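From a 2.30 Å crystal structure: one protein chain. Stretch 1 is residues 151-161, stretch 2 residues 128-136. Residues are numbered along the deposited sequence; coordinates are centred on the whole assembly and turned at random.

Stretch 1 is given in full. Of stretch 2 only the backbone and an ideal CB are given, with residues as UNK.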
# COMPACT_ATOMS: atom_id res chain seq x y z
N ALA A 151 42.92 -34.05 -2.49
CA ALA A 151 41.79 -34.42 -1.64
C ALA A 151 40.63 -34.99 -2.44
O ALA A 151 39.83 -35.75 -1.92
CB ALA A 151 41.34 -33.25 -0.79
N VAL A 152 40.55 -34.64 -3.72
CA VAL A 152 39.41 -35.07 -4.53
C VAL A 152 39.71 -36.06 -5.67
O VAL A 152 38.78 -36.67 -6.20
CB VAL A 152 38.60 -33.85 -5.08
CG1 VAL A 152 38.14 -32.95 -3.92
CG2 VAL A 152 39.40 -33.07 -6.09
N GLN A 153 40.98 -36.22 -6.04
CA GLN A 153 41.32 -36.99 -7.25
C GLN A 153 40.92 -38.48 -7.23
O GLN A 153 40.70 -39.09 -8.28
CB GLN A 153 42.81 -36.84 -7.60
CG GLN A 153 43.77 -37.50 -6.59
CD GLN A 153 45.25 -37.20 -6.87
OE1 GLN A 153 45.64 -36.91 -8.01
NE2 GLN A 153 46.08 -37.25 -5.83
N HIS A 154 40.78 -39.04 -6.03
CA HIS A 154 40.42 -40.46 -5.90
C HIS A 154 38.94 -40.70 -5.60
O HIS A 154 38.53 -41.85 -5.40
CB HIS A 154 41.34 -41.16 -4.89
CG HIS A 154 42.78 -41.14 -5.30
ND1 HIS A 154 43.75 -40.47 -4.58
CD2 HIS A 154 43.40 -41.67 -6.37
CE1 HIS A 154 44.91 -40.60 -5.18
NE2 HIS A 154 44.73 -41.33 -6.28
N LEU A 155 38.16 -39.63 -5.53
CA LEU A 155 36.72 -39.76 -5.36
C LEU A 155 36.12 -40.51 -6.55
O LEU A 155 36.25 -40.08 -7.69
CB LEU A 155 36.07 -38.40 -5.18
CG LEU A 155 36.32 -37.82 -3.80
CD1 LEU A 155 35.82 -36.39 -3.73
CD2 LEU A 155 35.66 -38.69 -2.75
N PRO A 156 35.47 -41.63 -6.28
CA PRO A 156 35.01 -42.48 -7.39
C PRO A 156 33.82 -41.93 -8.18
O PRO A 156 33.66 -42.33 -9.33
CB PRO A 156 34.60 -43.78 -6.69
CG PRO A 156 34.28 -43.36 -5.28
CD PRO A 156 35.19 -42.22 -4.96
N CYS A 157 33.00 -41.05 -7.60
CA CYS A 157 31.79 -40.62 -8.29
C CYS A 157 31.69 -39.12 -8.59
O CYS A 157 30.67 -38.66 -9.10
CB CYS A 157 30.55 -41.04 -7.50
SG CYS A 157 30.18 -42.80 -7.59
N LEU A 158 32.76 -38.38 -8.29
CA LEU A 158 32.70 -36.92 -8.29
C LEU A 158 32.41 -36.33 -9.67
O LEU A 158 33.23 -36.45 -10.57
CB LEU A 158 34.00 -36.36 -7.72
CG LEU A 158 33.98 -34.83 -7.63
CD1 LEU A 158 32.91 -34.38 -6.64
CD2 LEU A 158 35.36 -34.29 -7.26
N GLU A 159 31.24 -35.72 -9.84
CA GLU A 159 30.85 -35.16 -11.14
C GLU A 159 30.97 -33.63 -11.28
O GLU A 159 31.25 -33.12 -12.36
CB GLU A 159 29.43 -35.59 -11.51
CG GLU A 159 29.30 -37.05 -11.88
CD GLU A 159 27.89 -37.42 -12.30
OE1 GLU A 159 27.08 -36.50 -12.56
OE2 GLU A 159 27.59 -38.62 -12.38
N ARG A 160 30.73 -32.92 -10.19
CA ARG A 160 30.69 -31.46 -10.22
C ARG A 160 31.53 -30.88 -9.10
O ARG A 160 31.33 -31.20 -7.93
CB ARG A 160 29.25 -30.96 -10.13
CG ARG A 160 28.38 -31.53 -11.23
CD ARG A 160 27.05 -30.85 -11.33
NE ARG A 160 26.25 -31.49 -12.37
CZ ARG A 160 25.24 -30.91 -13.00
NH1 ARG A 160 24.88 -29.66 -12.69
NH2 ARG A 160 24.58 -31.57 -13.95
N LEU A 161 32.46 -30.01 -9.46
CA LEU A 161 33.36 -29.43 -8.48
C LEU A 161 33.30 -27.91 -8.62
O LEU A 161 33.58 -27.36 -9.68
CB LEU A 161 34.79 -29.92 -8.70
CG LEU A 161 35.81 -29.33 -7.73
CD1 LEU A 161 35.39 -29.64 -6.29
CD2 LEU A 161 37.22 -29.86 -8.02
N UNK A 128 35.82 -41.81 2.84
CA UNK A 128 34.55 -42.54 2.99
C UNK A 128 33.48 -42.14 1.96
O UNK A 128 32.47 -42.83 1.84
CB UNK A 128 34.00 -42.31 4.40
N UNK A 129 33.70 -41.05 1.22
CA UNK A 129 32.65 -40.50 0.37
C UNK A 129 32.58 -41.18 -0.99
O UNK A 129 32.73 -40.55 -2.03
CB UNK A 129 32.87 -39.00 0.18
N UNK A 130 32.31 -42.48 -0.98
CA UNK A 130 32.32 -43.29 -2.19
C UNK A 130 31.17 -43.01 -3.17
O UNK A 130 31.17 -43.55 -4.28
CB UNK A 130 32.29 -44.77 -1.79
N UNK A 131 30.20 -42.17 -2.76
CA UNK A 131 29.06 -41.85 -3.62
C UNK A 131 28.96 -40.35 -3.99
O UNK A 131 28.06 -39.94 -4.72
CB UNK A 131 27.77 -42.29 -2.92
N UNK A 132 29.92 -39.57 -3.50
CA UNK A 132 29.88 -38.12 -3.63
C UNK A 132 29.94 -37.69 -5.09
O UNK A 132 30.94 -37.94 -5.78
CB UNK A 132 31.03 -37.49 -2.85
N UNK A 133 28.87 -37.06 -5.57
CA UNK A 133 28.75 -36.59 -6.94
C UNK A 133 29.00 -35.08 -7.07
O UNK A 133 29.54 -34.61 -8.09
CB UNK A 133 27.36 -36.93 -7.48
N UNK A 134 28.56 -34.33 -6.06
CA UNK A 134 28.60 -32.86 -6.08
C UNK A 134 29.31 -32.30 -4.85
O UNK A 134 28.97 -32.63 -3.72
CB UNK A 134 27.18 -32.29 -6.16
N UNK A 135 30.32 -31.48 -5.08
CA UNK A 135 31.07 -30.86 -4.00
C UNK A 135 31.18 -29.36 -4.25
O UNK A 135 31.73 -28.94 -5.28
CB UNK A 135 32.46 -31.49 -3.87
N UNK A 136 30.68 -28.55 -3.31
CA UNK A 136 30.80 -27.12 -3.46
C UNK A 136 31.79 -26.52 -2.46
O UNK A 136 31.62 -26.67 -1.26
CB UNK A 136 29.43 -26.47 -3.30

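Position 128 has its CB directed away, with nothing of stretch 1 within 5.5 Å, so the contact sets no rule there; phi of -69° admits proline, and Pro 128 is the residue.

Position 129 begins a type I turn. Its CB points sideways, 4.1 Å from Leu 155 CD2, which asks for an apolar side chain of almost any shape. Leu 129 supplies one, and its carbonyl O accepts from a water that also donates to the O of position 132 and accepts from Cys 157 N, tying the turn to stretch 1.

At 130 the CB leans away overall yet lies 4.3 Å from Pro 156 CG. A beta-branched or other aliphatic residue could rest against that CG while the rest runs outward. Ile 130 does so, its CB 4.2 Å from Pro 156 CG.

Position 131 points away, its ideal CB 5.3 Å from Cys 157 SG; many residues would do, polar ones included. It is Lys 131, with little contact.

The CB of 132 points sideways, with Leu 155 CD2 at 4.8 Å and Leu 158 CD1 at 5.2 Å. Those methyls favour a medium or large aliphatic chain: leucine, isoleucine or methionine. Leu 132 takes the t, p rotamer and brings CD2 to 4.3 Å from Leu 155 CD1.

At 133 the backbone does much of the work. Its O accepts from Glu 159 N (2.7 Å) and Arg 160 N (2.9 Å), a pairing that demands nothing of the side chain. The CB leans away overall, but the carboxylate of Glu 159 invites a long basic chain, or a polar one able to donate. Lys 133 answers with a salt bridge, NZ to Glu 159 OE2 at 3.3 Å, the hydrogen bond in it weak.

Position 134 pairs with Arg 160 in parallel strands, and both side chains lie on the same face of the sheet. Beside that long chain an aromatic residue could pack, and an acidic one could meet the charge. Tyr 134 sets its ring edge against the aliphatic part of the arginine, CD1 3.5 Å from Arg 160 CD.

Position 135 shares the other face with Leu 161. Its N donates to Arg 160 O (3.0 Å), and its CB sits 4.0 Å from Leu 158 CD1 and 4.2 Å from Leu 161 CD1, so leucine, isoleucine, valine or methionine would suit. Leu 135 reaches further: its CD2 is 3.8 Å from Val 152 CG1 and 3.9 Å from Leu 161 CD1.

Position 136 points away and is unconstrained here; Ser 136 hydrogen-bonds elsewhere in the structure.

Stretch 2, residues 128-136: PLIKLKYLS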
# COMPACT_ATOMS: atom_id res chain seq x y z
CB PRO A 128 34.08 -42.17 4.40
CG PRO A 128 35.27 -41.61 5.09
CD PRO A 128 36.12 -40.99 4.03
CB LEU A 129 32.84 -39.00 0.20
CG LEU A 129 32.94 -38.26 1.53
CD1 LEU A 129 33.04 -36.76 1.29
CD2 LEU A 129 31.77 -38.62 2.44
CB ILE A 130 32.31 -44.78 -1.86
CG1 ILE A 130 31.15 -45.09 -0.91
CG2 ILE A 130 33.65 -45.20 -1.23
CD1 ILE A 130 30.70 -46.51 -0.95
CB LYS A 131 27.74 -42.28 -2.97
CG LYS A 131 27.61 -43.77 -2.73
CD LYS A 131 26.71 -44.42 -3.78
CE LYS A 131 27.01 -45.91 -3.89
NZ LYS A 131 25.79 -46.76 -3.80
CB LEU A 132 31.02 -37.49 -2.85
CG LEU A 132 30.81 -35.99 -2.65
CD1 LEU A 132 29.60 -35.82 -1.73
CD2 LEU A 132 32.04 -35.33 -2.04
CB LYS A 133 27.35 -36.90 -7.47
CG LYS A 133 27.08 -38.31 -7.90
CD LYS A 133 25.59 -38.49 -8.17
CE LYS A 133 25.31 -39.31 -9.42
NZ LYS A 133 24.89 -38.38 -10.51
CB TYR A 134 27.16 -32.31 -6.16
CG TYR A 134 26.30 -33.06 -7.16
CD1 TYR A 134 26.52 -32.91 -8.53
CD2 TYR A 134 25.28 -33.91 -6.75
CE1 TYR A 134 25.76 -33.59 -9.47
CE2 TYR A 134 24.50 -34.60 -7.69
CZ TYR A 134 24.75 -34.43 -9.05
OH TYR A 134 24.02 -35.08 -10.02
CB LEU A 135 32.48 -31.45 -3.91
CG LEU A 135 33.39 -30.84 -2.84
CD1 LEU A 135 32.78 -31.03 -1.48
CD2 LEU A 135 34.78 -31.45 -2.88
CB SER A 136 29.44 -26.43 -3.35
OG SER A 136 29.60 -25.02 -3.42
O HOH W 1 32.60 -40.02 -4.90
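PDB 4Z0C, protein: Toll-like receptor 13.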